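Local coordinates for protein N-alpha-acetyltransferase 35, NatC auxiliary subunit (Saccharomyces cerevisiae, PDB 6YGA) that serves as the auxiliary subunit of the NatC N-terminal acetyltransferase, the complex that acetylates the N-terminal methionine of the L-A virus Gag protein, at residues B[85-90]-B[214-219]; B[92-97]-B[264-269]; B[249-254]-B[299-304]; B[256-261]-B[294-299]. One frame throughout, in Å; residues are numbered along the deposited sequence.

How the contacts relate
All four contacts lie on one side of the chain's centre, within a single helical region. Contact 3 is buried, an apolar interface between helices 245-260 and 298-311 without hydrogen bonds between the segments; contacts 1, 2 and 4 are partly buried. Contact 4, sharing Gly299 with contact 3, joins the C-terminal part of helix 245-260 to the turn leading into helix 298-311 by a hydrogen bond and aromatic packing. Contacts 1 and 2 set helix 85-104 against helix 215-231 and a proline-containing loop. Asp94 of contact 2 bonds to Tyr297 of contact 4, and Met219 of contact 1 packs on Leu266 and Val257. Contact 3 adjoins contact 4 through Ala254 and Tyr297 O, and contact 2 through Phe300 and Leu97.

Contact 1 (B[85-90]-B[214-219]); sequences PLASVA and SLHLTM
The side chain of His216, in the first turn of helix 215-231, reaches across to the start of helix 85-104; the two helix segments run at 37° to each other. Its CB rests against the branched end of Leu86, 4.0 Å from Leu86 CD2. With CG anti to the carbonyl carbon (chi1 -69°), the ring passes beyond that methyl to Ala87. Here His216 CD2 comes within 3.6 Å of Ala87 CB, and His216 NE2, at the tip, lies 3.8 Å from the same methyl, which approaches the ring obliquely. Ser214 OG sits at the ring edge, in plane, and as N-cap residue also accepts a weak bond from His216 N. Beside the histidine, Leu86 CD2 lies over the backbone, 3.9 Å from Leu217 N, while Leu86 CD1 meets Leu217 CD1 at 4.2 Å, the two leucines crossing at about a right angle. Ala90 CB lies 4.0 Å from His216 O. Leu220, farther along helix 215-231, extends this apolar patch around Leu86. No hydrogen bond joins the two segments, although an imidazole stands at their interface. The attraction is therefore van der Waals packing, with the small Ala87 and Ala90 letting the helices come close.

Contact 2 (B[92-97]-B[264-269]); sequences IADRLL and LQLSPP
Apolar packing carries most of this contact, in which a loop without regular structure, 264-269, is laid along helix 85-104. Ile92 directs CG1 anti to the carbonyl carbon (chi1 -72°), and the extended second torsion carries CD1 on past the proline ring. Ile92 CG1 lies 3.6 Å from Pro269 CD, and Ile92 CD1 follows at 3.8 Å from the same carbon, the two side chains crossing at about a right angle. Pro268 comes closest in the backbone, with its CA 5.3 Å from Ile92 CA. One turn along the helix, the extended aliphatic part of Arg95 touches the other side chain of the proline pair, Arg95 CD standing 4.3 Å from Pro268 CG.

Polar and apolar groups meet at Asp94. CG is anti to the backbone N (chi1 163°); the side chain sets out toward the loop, and of its two oxygens Asp94 OD2 lies 3.6 Å from the methyl Leu266 CD1. The charge is answered elsewhere: OD2 forms a salt bridge with Arg98, and OD1 is hydrogen-bonded to Tyr297 OH. No hydrogen bond crosses between the segments; on the loop side the carboxylate meets the methyl of Leu266. Hydrocarbon beside a buried carboxylate would by itself disfavour its charge; Arg98 and Tyr297 probably offset this and keep Asp94 ionised.

Contact 3 (B[249-254]-B[299-304]); sequences ELIENA and GFITLA
An antiparallel pair of helices forms this buried contact: helix 245-260 runs against helix 298-311, the two short segments at 164° with their axes 8.8 Å apart at closest approach. Ile251 and Ile301 mark the tightest backbone passage, their CA atoms 5.2 Å apart, while their side chains meet through the CG2 methyls, Ile251 CG2 lying 4.4 Å from Ile301 CG2. At either end of the pair an alanine of one helix fits against larger side chains of the other. Ala304 CB is 3.6 Å from Ile251 CG1 and 3.9 Å from Leu250 CD2. The converse holds a turn away, where Ala254 CB stands 3.9 Å from Ile301 CG1 and also touches Phe300 CB. Leu250, its CG anti to the backbone N (chi1 176°), spreads its two methyls over different partners: Leu250 CD1 meets Phe300 CB at 4.0 Å, and CD2 reaches Ala304 and the carbonyl oxygen of Phe300. Phe300 meets the segment mainly through CB; Leu250 CD1 is also oblique to the near part of its ring, and the rest leads off toward Leu97 and Ile101 of helix 85-104. Leu250 also packs on Ile226, so the pair packs on helices 215-231 and 85-104 as well. This is antiparallel helix-helix packing in an all-helical part of the fold, the small alanines allowing the close approach.

Contact 4 (B[256-261]-B[294-299]); sequences SVNGIF and PTDYSG
This is a mixed polar and aromatic contact between the C-terminal part of helix 245-260 and the turn that leads into helix 298-311. Its polar element is a hydrogen bond from Tyr297 N to Asn258 OD1, 2.8 Å long and nearly straight at 162°, with the N-H pointing in the amide plane onto a lone pair of the oxygen. Asn258 brings its amide there with CG anti to the carbonyl carbon, and Asp296 CB packs against the same oxygen. Within the turn, Asp296 OD1 accepts a weak 3.3 Å bond from Ser298 N, an Asx turn, and Ser298 OG bonds weakly to Asp296 OD2.

The aromatic element centres on Tyr297. Val257 CG1 sits over one face of its ring in a CH-pi contact, 3.8 Å from the centroid and 18° off the ring normal. Phe261 directs its edge toward the tyrosine in an offset edge-to-face pair, planes at 72°, with Phe261 CZ 3.4 Å from Tyr297 CE1. The phenylalanine in turn carries Thr295 O above the centre of one face, 3.8 Å from the plane of the Phe261 ring.

The tyrosine hydroxyl is hydrogen-bonded to Asp94 of helix 85-104; Phe300 is a second edge-to-face partner of the ring. Tyr297 is thus held at its backbone N, its ring and its hydroxyl by residues of three helices, which would restrict its rotation.

Contact 1 (B[85-90]-B[214-219])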
loop_
_atom_site.group_PDB
_atom_site.type_symbol
_atom_site.label_atom_id
_atom_site.label_comp_id
_atom_site.label_asym_id
_atom_site.label_seq_id
_atom_site.Cartn_x
_atom_site.Cartn_y
_atom_site.Cartn_z
ATOM N N PRO B 85 -36.899 13.522 -17.684
ATOM C CA PRO B 85 -36.722 12.373 -16.772
ATOM C C PRO B 85 -35.796 11.286 -17.293
ATOM O O PRO B 85 -34.917 10.824 -16.552
ATOM C CB PRO B 85 -38.159 11.864 -16.587
ATOM C CG PRO B 85 -39.021 13.049 -16.892
ATOM C CD PRO B 85 -38.314 13.764 -18.001
ATOM N N LEU B 86 -35.975 10.845 -18.542
ATOM C CA LEU B 86 -35.124 9.784 -19.078
ATOM C C LEU B 86 -33.663 10.213 -19.106
ATOM O O LEU B 86 -32.779 9.471 -18.666
ATOM C CB LEU B 86 -35.587 9.379 -20.477
ATOM C CG LEU B 86 -34.622 8.423 -21.186
ATOM C CD1 LEU B 86 -34.657 7.037 -20.548
ATOM C CD2 LEU B 86 -34.895 8.349 -22.686
ATOM N N ALA B 87 -33.391 11.412 -19.625
ATOM C CA ALA B 87 -32.016 11.899 -19.670
ATOM C C ALA B 87 -31.452 12.099 -18.269
ATOM O O ALA B 87 -30.271 11.825 -18.024
ATOM C CB ALA B 87 -31.945 13.199 -20.469
ATOM N N SER B 88 -32.279 12.571 -17.331
ATOM C CA SER B 88 -31.793 12.799 -15.973
ATOM C C SER B 88 -31.542 11.486 -15.241
ATOM O O SER B 88 -30.510 11.331 -14.577
ATOM C CB SER B 88 -32.778 13.670 -15.193
ATOM O OG SER B 88 -32.683 15.027 -15.593
ATOM N N VAL B 89 -32.470 10.531 -15.346
ATOM C CA VAL B 89 -32.269 9.228 -14.714
ATOM C C VAL B 89 -31.053 8.532 -15.310
ATOM O O VAL B 89 -30.244 7.936 -14.588
ATOM C CB VAL B 89 -33.544 8.372 -14.840
ATOM C CG1 VAL B 89 -33.225 6.893 -14.664
ATOM C CG2 VAL B 89 -34.578 8.818 -13.812
ATOM N N ALA B 90 -30.887 8.615 -16.633
ATOM C CA ALA B 90 -29.711 8.023 -17.262
ATOM C C ALA B 90 -28.432 8.715 -16.808
ATOM O O ALA B 90 -27.405 8.060 -16.603
ATOM C CB ALA B 90 -29.844 8.078 -18.784
ATOM N N SER B 214 -33.996 6.100 -28.189
ATOM C CA SER B 214 -33.071 7.216 -28.112
ATOM C C SER B 214 -31.734 6.722 -27.582
ATOM O O SER B 214 -31.636 5.635 -27.005
ATOM C CB SER B 214 -33.615 8.337 -27.213
ATOM O OG SER B 214 -32.622 9.315 -26.952
ATOM N N LEU B 215 -30.697 7.537 -27.788
ATOM C CA LEU B 215 -29.377 7.189 -27.274
ATOM C C LEU B 215 -29.375 7.142 -25.751
ATOM O O LEU B 215 -28.689 6.306 -25.151
ATOM C CB LEU B 215 -28.334 8.182 -27.785
ATOM C CG LEU B 215 -27.726 7.922 -29.165
ATOM C CD1 LEU B 215 -26.610 8.915 -29.458
ATOM C CD2 LEU B 215 -27.213 6.494 -29.258
ATOM N N HIS B 216 -30.139 8.030 -25.108
ATOM C CA HIS B 216 -30.254 7.984 -23.653
ATOM C C HIS B 216 -30.895 6.680 -23.195
ATOM O O HIS B 216 -30.497 6.111 -22.171
ATOM C CB HIS B 216 -31.060 9.181 -23.145
ATOM C CG HIS B 216 -30.358 10.496 -23.295
ATOM N ND1 HIS B 216 -30.327 11.195 -24.483
ATOM C CD2 HIS B 216 -29.666 11.244 -22.402
ATOM C CE1 HIS B 216 -29.646 12.315 -24.317
ATOM N NE2 HIS B 216 -29.233 12.369 -23.063
ATOM N N LEU B 217 -31.884 6.187 -23.944
ATOM C CA LEU B 217 -32.522 4.926 -23.583
ATOM C C LEU B 217 -31.558 3.757 -23.740
ATOM O O LEU B 217 -31.503 2.872 -22.878
ATOM C CB LEU B 217 -33.772 4.704 -24.430
ATOM C CG LEU B 217 -34.559 3.434 -24.116
ATOM C CD1 LEU B 217 -35.228 3.539 -22.752
ATOM C CD2 LEU B 217 -35.581 3.169 -25.204
ATOM N N THR B 218 -30.792 3.736 -24.834
ATOM C CA THR B 218 -29.778 2.701 -25.008
ATOM C C THR B 218 -28.766 2.734 -23.869
ATOM O O THR B 218 -28.366 1.685 -23.351
ATOM C CB THR B 218 -29.071 2.876 -26.354
ATOM O OG1 THR B 218 -30.045 3.065 -27.389
ATOM C CG2 THR B 218 -28.230 1.653 -26.679
HETATM N N MSE B 219 -28.349 3.931 -23.464
HETATM C CA MSE B 219 -27.447 4.106 -22.330
HETATM C C MSE B 219 -27.988 3.456 -21.061
HETATM O O MSE B 219 -27.272 2.735 -20.364
HETATM C CB MSE B 219 -27.205 5.592 -22.076
HETATM C CG MSE B 219 -26.007 6.166 -22.801
HETATM SE SE MSE B 219 -24.369 5.916 -21.780
HETATM C CE MSE B 219 -24.779 7.107 -20.279
#

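Contact 2 (B[92-97]-B[264-269])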
loop_
_atom_site.group_PDB
_atom_site.type_symbol
_atom_site.label_atom_id
_atom_site.label_comp_id
_atom_site.label_asym_id
_atom_site.label_seq_id
_atom_site.Cartn_x
_atom_site.Cartn_y
_atom_site.Cartn_z
ATOM N N ILE B 92 -28.023 10.260 -13.894
ATOM C CA ILE B 92 -27.826 9.874 -12.500
ATOM C C ILE B 92 -27.184 8.493 -12.416
ATOM O O ILE B 92 -26.202 8.289 -11.692
ATOM C CB ILE B 92 -29.164 9.923 -11.739
ATOM C CG1 ILE B 92 -29.614 11.368 -11.515
ATOM C CG2 ILE B 92 -29.060 9.210 -10.405
ATOM C CD1 ILE B 92 -30.984 11.482 -10.873
ATOM N N ALA B 93 -27.725 7.527 -13.162
ATOM C CA ALA B 93 -27.175 6.176 -13.123
ATOM C C ALA B 93 -25.750 6.147 -13.662
ATOM O O ALA B 93 -24.894 5.432 -13.132
ATOM C CB ALA B 93 -28.068 5.221 -13.913
ATOM N N ASP B 94 -25.476 6.923 -14.712
ATOM C CA ASP B 94 -24.137 6.935 -15.291
ATOM C C ASP B 94 -23.101 7.429 -14.290
ATOM O O ASP B 94 -22.051 6.803 -14.108
ATOM C CB ASP B 94 -24.119 7.799 -16.548
ATOM C CG ASP B 94 -22.720 8.197 -16.953
ATOM O OD1 ASP B 94 -21.927 7.301 -17.306
ATOM O OD2 ASP B 94 -22.413 9.406 -16.913
ATOM N N ARG B 95 -23.375 8.560 -13.635
ATOM C CA ARG B 95 -22.407 9.110 -12.692
ATOM C C ARG B 95 -22.210 8.181 -11.501
ATOM O O ARG B 95 -21.097 8.064 -10.973
ATOM C CB ARG B 95 -22.848 10.499 -12.233
ATOM C CG ARG B 95 -22.019 11.056 -11.090
ATOM C CD ARG B 95 -22.011 12.569 -11.088
ATOM N NE ARG B 95 -21.240 13.087 -9.964
ATOM C CZ ARG B 95 -20.888 14.360 -9.817
ATOM N NH1 ARG B 95 -21.233 15.258 -10.728
ATOM N NH2 ARG B 95 -20.185 14.732 -8.757
ATOM N N LEU B 96 -23.275 7.503 -11.070
ATOM C CA LEU B 96 -23.143 6.557 -9.968
ATOM C C LEU B 96 -22.209 5.409 -10.334
ATOM O O LEU B 96 -21.388 4.984 -9.512
ATOM C CB LEU B 96 -24.519 6.030 -9.565
ATOM C CG LEU B 96 -24.529 4.982 -8.451
ATOM C CD1 LEU B 96 -23.998 5.562 -7.148
ATOM C CD2 LEU B 96 -25.926 4.419 -8.264
ATOM N N LEU B 97 -22.310 4.897 -11.565
ATOM C CA LEU B 97 -21.408 3.835 -11.998
ATOM C C LEU B 97 -19.970 4.329 -12.086
ATOM O O LEU B 97 -19.036 3.601 -11.728
ATOM C CB LEU B 97 -21.857 3.264 -13.342
ATOM C CG LEU B 97 -23.019 2.272 -13.298
ATOM C CD1 LEU B 97 -23.223 1.612 -14.654
ATOM C CD2 LEU B 97 -22.778 1.227 -12.221
ATOM N N LEU B 264 -23.364 12.012 -26.973
ATOM C CA LEU B 264 -24.384 12.720 -26.216
ATOM C C LEU B 264 -23.776 13.374 -24.983
ATOM O O LEU B 264 -22.689 13.012 -24.522
ATOM C CB LEU B 264 -25.531 11.785 -25.812
ATOM C CG LEU B 264 -25.214 10.552 -24.968
ATOM C CD1 LEU B 264 -25.499 10.816 -23.509
ATOM C CD2 LEU B 264 -26.045 9.394 -25.456
ATOM N N GLN B 265 -24.509 14.348 -24.455
ATOM C CA GLN B 265 -24.101 15.129 -23.299
ATOM C C GLN B 265 -25.032 14.813 -22.137
ATOM O O GLN B 265 -26.258 14.805 -22.303
ATOM C CB GLN B 265 -24.138 16.625 -23.620
ATOM C CG GLN B 265 -23.245 17.488 -22.749
ATOM C CD GLN B 265 -21.772 17.299 -23.055
ATOM O OE1 GLN B 265 -21.408 16.723 -24.081
ATOM N NE2 GLN B 265 -20.916 17.783 -22.165
ATOM N N LEU B 266 -24.450 14.563 -20.966
ATOM C CA LEU B 266 -25.190 14.164 -19.777
ATOM C C LEU B 266 -25.038 15.209 -18.685
ATOM O O LEU B 266 -23.922 15.657 -18.398
ATOM C CB LEU B 266 -24.700 12.816 -19.255
ATOM C CG LEU B 266 -24.978 11.602 -20.129
ATOM C CD1 LEU B 266 -23.873 10.584 -19.947
ATOM C CD2 LEU B 266 -26.328 11.006 -19.779
ATOM N N SER B 267 -26.154 15.575 -18.064
ATOM C CA SER B 267 -26.155 16.490 -16.932
ATOM C C SER B 267 -27.100 15.972 -15.855
ATOM O O SER B 267 -28.325 16.067 -16.007
ATOM C CB SER B 267 -26.563 17.899 -17.368
ATOM O OG SER B 267 -25.536 18.518 -18.121
ATOM N N PRO B 268 -26.576 15.404 -14.771
ATOM C CA PRO B 268 -27.446 15.022 -13.664
ATOM C C PRO B 268 -28.097 16.245 -13.059
ATOM O O PRO B 268 -27.571 17.370 -13.166
ATOM C CB PRO B 268 -26.483 14.346 -12.676
ATOM C CG PRO B 268 -25.307 13.944 -13.492
ATOM C CD PRO B 268 -25.180 14.997 -14.548
ATOM N N PRO B 269 -29.251 16.082 -12.412
ATOM C CA PRO B 269 -29.854 17.211 -11.696
ATOM C C PRO B 269 -28.889 17.777 -10.667
ATOM O O PRO B 269 -28.199 17.039 -9.959
ATOM C CB PRO B 269 -31.090 16.592 -11.032
ATOM C CG PRO B 269 -31.411 15.414 -11.870
ATOM C CD PRO B 269 -30.091 14.876 -12.343
#

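Contact 3 (B[249-254]-B[299-304])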
loop_
_atom_site.group_PDB
_atom_site.type_symbol
_atom_site.label_atom_id
_atom_site.label_comp_id
_atom_site.label_asym_id
_atom_site.label_seq_id
_atom_site.Cartn_x
_atom_site.Cartn_y
_atom_site.Cartn_z
ATOM N N GLU B 249 -20.352 -10.258 -20.530
ATOM C CA GLU B 249 -21.392 -9.257 -20.756
ATOM C C GLU B 249 -20.979 -7.902 -20.199
ATOM O O GLU B 249 -21.276 -6.859 -20.795
ATOM C CB GLU B 249 -22.710 -9.705 -20.124
ATOM C CG GLU B 249 -23.271 -10.995 -20.682
ATOM C CD GLU B 249 -24.510 -11.449 -19.942
ATOM O OE1 GLU B 249 -25.231 -10.582 -19.403
ATOM O OE2 GLU B 249 -24.757 -12.671 -19.890
ATOM N N LEU B 250 -20.294 -7.897 -19.053
ATOM C CA LEU B 250 -19.826 -6.642 -18.477
ATOM C C LEU B 250 -18.850 -5.941 -19.411
ATOM O O LEU B 250 -18.867 -4.709 -19.528
ATOM C CB LEU B 250 -19.182 -6.903 -17.116
ATOM C CG LEU B 250 -18.543 -5.708 -16.407
ATOM C CD1 LEU B 250 -19.562 -4.602 -16.190
ATOM C CD2 LEU B 250 -17.925 -6.141 -15.086
ATOM N N ILE B 251 -17.999 -6.709 -20.091
ATOM C CA ILE B 251 -17.044 -6.127 -21.029
ATOM C C ILE B 251 -17.767 -5.579 -22.256
ATOM O O ILE B 251 -17.494 -4.460 -22.707
ATOM C CB ILE B 251 -15.978 -7.168 -21.417
ATOM C CG1 ILE B 251 -15.102 -7.512 -20.210
ATOM C CG2 ILE B 251 -15.128 -6.665 -22.573
ATOM C CD1 ILE B 251 -14.206 -8.721 -20.419
ATOM N N GLU B 252 -18.698 -6.359 -22.813
ATOM C CA GLU B 252 -19.419 -5.926 -24.007
ATOM C C GLU B 252 -20.197 -4.644 -23.744
ATOM O O GLU B 252 -20.145 -3.697 -24.538
ATOM C CB GLU B 252 -20.362 -7.032 -24.481
ATOM C CG GLU B 252 -19.670 -8.334 -24.837
ATOM C CD GLU B 252 -20.641 -9.490 -24.958
ATOM O OE1 GLU B 252 -21.844 -9.283 -24.693
ATOM O OE2 GLU B 252 -20.202 -10.605 -25.312
ATOM N N ASN B 253 -20.925 -4.595 -22.628
ATOM C CA ASN B 253 -21.748 -3.427 -22.336
ATOM C C ASN B 253 -20.892 -2.209 -22.018
ATOM O O ASN B 253 -21.252 -1.083 -22.382
ATOM C CB ASN B 253 -22.704 -3.734 -21.187
ATOM C CG ASN B 253 -23.786 -4.714 -21.583
ATOM O OD1 ASN B 253 -23.526 -5.691 -22.285
ATOM N ND2 ASN B 253 -25.010 -4.447 -21.157
ATOM N N ALA B 254 -19.757 -2.408 -21.346
ATOM C CA ALA B 254 -18.859 -1.289 -21.089
ATOM C C ALA B 254 -18.280 -0.741 -22.388
ATOM O O ALA B 254 -18.104 0.473 -22.535
ATOM C CB ALA B 254 -17.742 -1.713 -20.135
ATOM N N GLY B 299 -12.826 1.282 -16.810
ATOM C CA GLY B 299 -12.471 0.644 -15.554
ATOM C C GLY B 299 -13.210 -0.657 -15.317
ATOM O O GLY B 299 -12.685 -1.565 -14.662
ATOM N N PHE B 300 -14.433 -0.771 -15.839
ATOM C CA PHE B 300 -15.175 -2.021 -15.719
ATOM C C PHE B 300 -14.507 -3.132 -16.519
ATOM O O PHE B 300 -14.538 -4.302 -16.118
ATOM C CB PHE B 300 -16.622 -1.823 -16.177
ATOM C CG PHE B 300 -17.461 -1.026 -15.219
ATOM C CD1 PHE B 300 -17.485 -1.339 -13.868
ATOM C CD2 PHE B 300 -18.225 0.037 -15.668
ATOM C CE1 PHE B 300 -18.262 -0.607 -12.985
ATOM C CE2 PHE B 300 -19.002 0.773 -14.789
ATOM C CZ PHE B 300 -19.019 0.451 -13.446
ATOM N N ILE B 301 -13.897 -2.782 -17.653
ATOM C CA ILE B 301 -13.188 -3.772 -18.460
ATOM C C ILE B 301 -11.987 -4.313 -17.695
ATOM O O ILE B 301 -11.749 -5.527 -17.652
ATOM C CB ILE B 301 -12.769 -3.161 -19.809
ATOM C CG1 ILE B 301 -13.995 -2.652 -20.574
ATOM C CG2 ILE B 301 -12.007 -4.177 -20.644
ATOM C CD1 ILE B 301 -13.660 -1.956 -21.883
ATOM N N THR B 302 -11.211 -3.416 -17.080
ATOM C CA THR B 302 -10.077 -3.844 -16.265
ATOM C C THR B 302 -10.534 -4.736 -15.119
ATOM O O THR B 302 -9.894 -5.751 -14.818
ATOM C CB THR B 302 -9.328 -2.620 -15.731
ATOM O OG1 THR B 302 -8.867 -1.823 -16.830
ATOM C CG2 THR B 302 -8.134 -3.045 -14.892
ATOM N N LEU B 303 -11.649 -4.381 -14.477
ATOM C CA LEU B 303 -12.169 -5.200 -13.388
ATOM C C LEU B 303 -12.572 -6.583 -13.879
ATOM O O LEU B 303 -12.279 -7.592 -13.226
ATOM C CB LEU B 303 -13.358 -4.501 -12.732
ATOM C CG LEU B 303 -14.205 -5.366 -11.800
ATOM C CD1 LEU B 303 -13.416 -5.758 -10.560
ATOM C CD2 LEU B 303 -15.485 -4.639 -11.429
ATOM N N ALA B 304 -13.240 -6.652 -15.031
ATOM C CA ALA B 304 -13.739 -7.936 -15.514
ATOM C C ALA B 304 -12.600 -8.864 -15.918
ATOM O O ALA B 304 -12.633 -10.060 -15.609
ATOM C CB ALA B 304 -14.697 -7.718 -16.683
#

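Contact 4 (B[256-261]-B[294-299])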
loop_
_atom_site.group_PDB
_atom_site.type_symbol
_atom_site.label_atom_id
_atom_site.label_comp_id
_atom_site.label_asym_id
_atom_site.label_seq_id
_atom_site.Cartn_x
_atom_site.Cartn_y
_atom_site.Cartn_z
ATOM N N SER B 256 -19.793 -0.862 -25.366
ATOM C CA SER B 256 -20.855 -0.178 -26.097
ATOM C C SER B 256 -21.099 1.216 -25.533
ATOM O O SER B 256 -21.340 2.164 -26.290
ATOM C CB SER B 256 -22.138 -1.008 -26.057
ATOM O OG SER B 256 -21.930 -2.296 -26.609
ATOM N N VAL B 257 -21.027 1.363 -24.209
ATOM C CA VAL B 257 -21.242 2.666 -23.588
ATOM C C VAL B 257 -20.128 3.633 -23.971
ATOM O O VAL B 257 -20.373 4.822 -24.204
ATOM C CB VAL B 257 -21.369 2.513 -22.062
ATOM C CG1 VAL B 257 -21.433 3.870 -21.385
ATOM C CG2 VAL B 257 -22.606 1.707 -21.720
ATOM N N ASN B 258 -18.890 3.137 -24.063
ATOM C CA ASN B 258 -17.769 4.013 -24.397
ATOM C C ASN B 258 -17.949 4.656 -25.769
ATOM O O ASN B 258 -17.625 5.835 -25.956
ATOM C CB ASN B 258 -16.453 3.238 -24.331
ATOM C CG ASN B 258 -16.005 2.971 -22.902
ATOM O OD1 ASN B 258 -16.383 3.692 -21.977
ATOM N ND2 ASN B 258 -15.192 1.936 -22.718
ATOM N N GLY B 259 -18.464 3.902 -26.743
ATOM C CA GLY B 259 -18.766 4.490 -28.037
ATOM C C GLY B 259 -19.936 5.449 -28.007
ATOM O O GLY B 259 -20.064 6.290 -28.904
ATOM N N ILE B 260 -20.789 5.341 -26.988
ATOM C CA ILE B 260 -21.948 6.217 -26.875
ATOM C C ILE B 260 -21.568 7.544 -26.223
ATOM O O ILE B 260 -22.151 8.584 -26.547
ATOM C CB ILE B 260 -23.070 5.500 -26.101
ATOM C CG1 ILE B 260 -23.599 4.301 -26.894
ATOM C CG2 ILE B 260 -24.213 6.437 -25.804
ATOM C CD1 ILE B 260 -24.793 3.625 -26.239
ATOM N N PHE B 261 -20.581 7.534 -25.323
ATOM C CA PHE B 261 -20.178 8.739 -24.595
ATOM C C PHE B 261 -19.935 9.958 -25.479
ATOM O O PHE B 261 -20.485 11.026 -25.171
ATOM C CB PHE B 261 -18.928 8.447 -23.754
ATOM C CG PHE B 261 -19.226 7.963 -22.371
ATOM C CD1 PHE B 261 -19.957 8.747 -21.493
ATOM C CD2 PHE B 261 -18.763 6.733 -21.940
ATOM C CE1 PHE B 261 -20.231 8.306 -20.213
ATOM C CE2 PHE B 261 -19.030 6.288 -20.660
ATOM C CZ PHE B 261 -19.766 7.075 -19.795
ATOM N N PRO B 294 -13.848 9.367 -13.512
ATOM C CA PRO B 294 -13.416 8.886 -14.828
ATOM C C PRO B 294 -14.376 9.344 -15.915
ATOM O O PRO B 294 -15.554 9.606 -15.662
ATOM C CB PRO B 294 -13.434 7.361 -14.675
ATOM C CG PRO B 294 -13.304 7.127 -13.216
ATOM C CD PRO B 294 -14.012 8.264 -12.548
ATOM N N THR B 295 -13.862 9.435 -17.142
ATOM C CA THR B 295 -14.661 9.904 -18.267
ATOM C C THR B 295 -15.313 8.776 -19.058
ATOM O O THR B 295 -16.196 9.051 -19.878
ATOM C CB THR B 295 -13.807 10.756 -19.216
ATOM O OG1 THR B 295 -12.836 9.927 -19.866
ATOM C CG2 THR B 295 -13.088 11.858 -18.446
ATOM N N ASP B 296 -14.909 7.524 -18.839
ATOM C CA ASP B 296 -15.456 6.397 -19.584
ATOM C C ASP B 296 -15.667 5.217 -18.642
ATOM O O ASP B 296 -15.390 5.292 -17.440
ATOM C CB ASP B 296 -14.550 6.021 -20.767
ATOM C CG ASP B 296 -13.147 5.601 -20.340
ATOM O OD1 ASP B 296 -12.897 5.386 -19.136
ATOM O OD2 ASP B 296 -12.281 5.487 -21.234
ATOM N N TYR B 297 -16.154 4.109 -19.203
ATOM C CA TYR B 297 -16.389 2.885 -18.452
ATOM C C TYR B 297 -15.266 1.868 -18.622
ATOM O O TYR B 297 -15.476 0.679 -18.363
ATOM C CB TYR B 297 -17.718 2.249 -18.862
ATOM C CG TYR B 297 -18.955 2.923 -18.311
ATOM C CD1 TYR B 297 -18.908 4.211 -17.794
ATOM C CD2 TYR B 297 -20.172 2.259 -18.301
ATOM C CE1 TYR B 297 -20.044 4.818 -17.292
ATOM C CE2 TYR B 297 -21.308 2.853 -17.804
ATOM C CZ TYR B 297 -21.242 4.132 -17.300
ATOM O OH TYR B 297 -22.383 4.717 -16.805
ATOM N N SER B 298 -14.080 2.307 -19.054
ATOM C CA SER B 298 -12.972 1.378 -19.257
ATOM C C SER B 298 -12.548 0.683 -17.969
ATOM O O SER B 298 -11.968 -0.407 -18.029
ATOM C CB SER B 298 -11.774 2.106 -19.870
ATOM O OG SER B 298 -11.992 2.380 -21.244
ATOM N N GLY B 299 -12.826 1.282 -16.810
ATOM C CA GLY B 299 -12.471 0.644 -15.554
ATOM C C GLY B 299 -13.210 -0.657 -15.317
ATOM O O GLY B 299 -12.685 -1.565 -14.662
#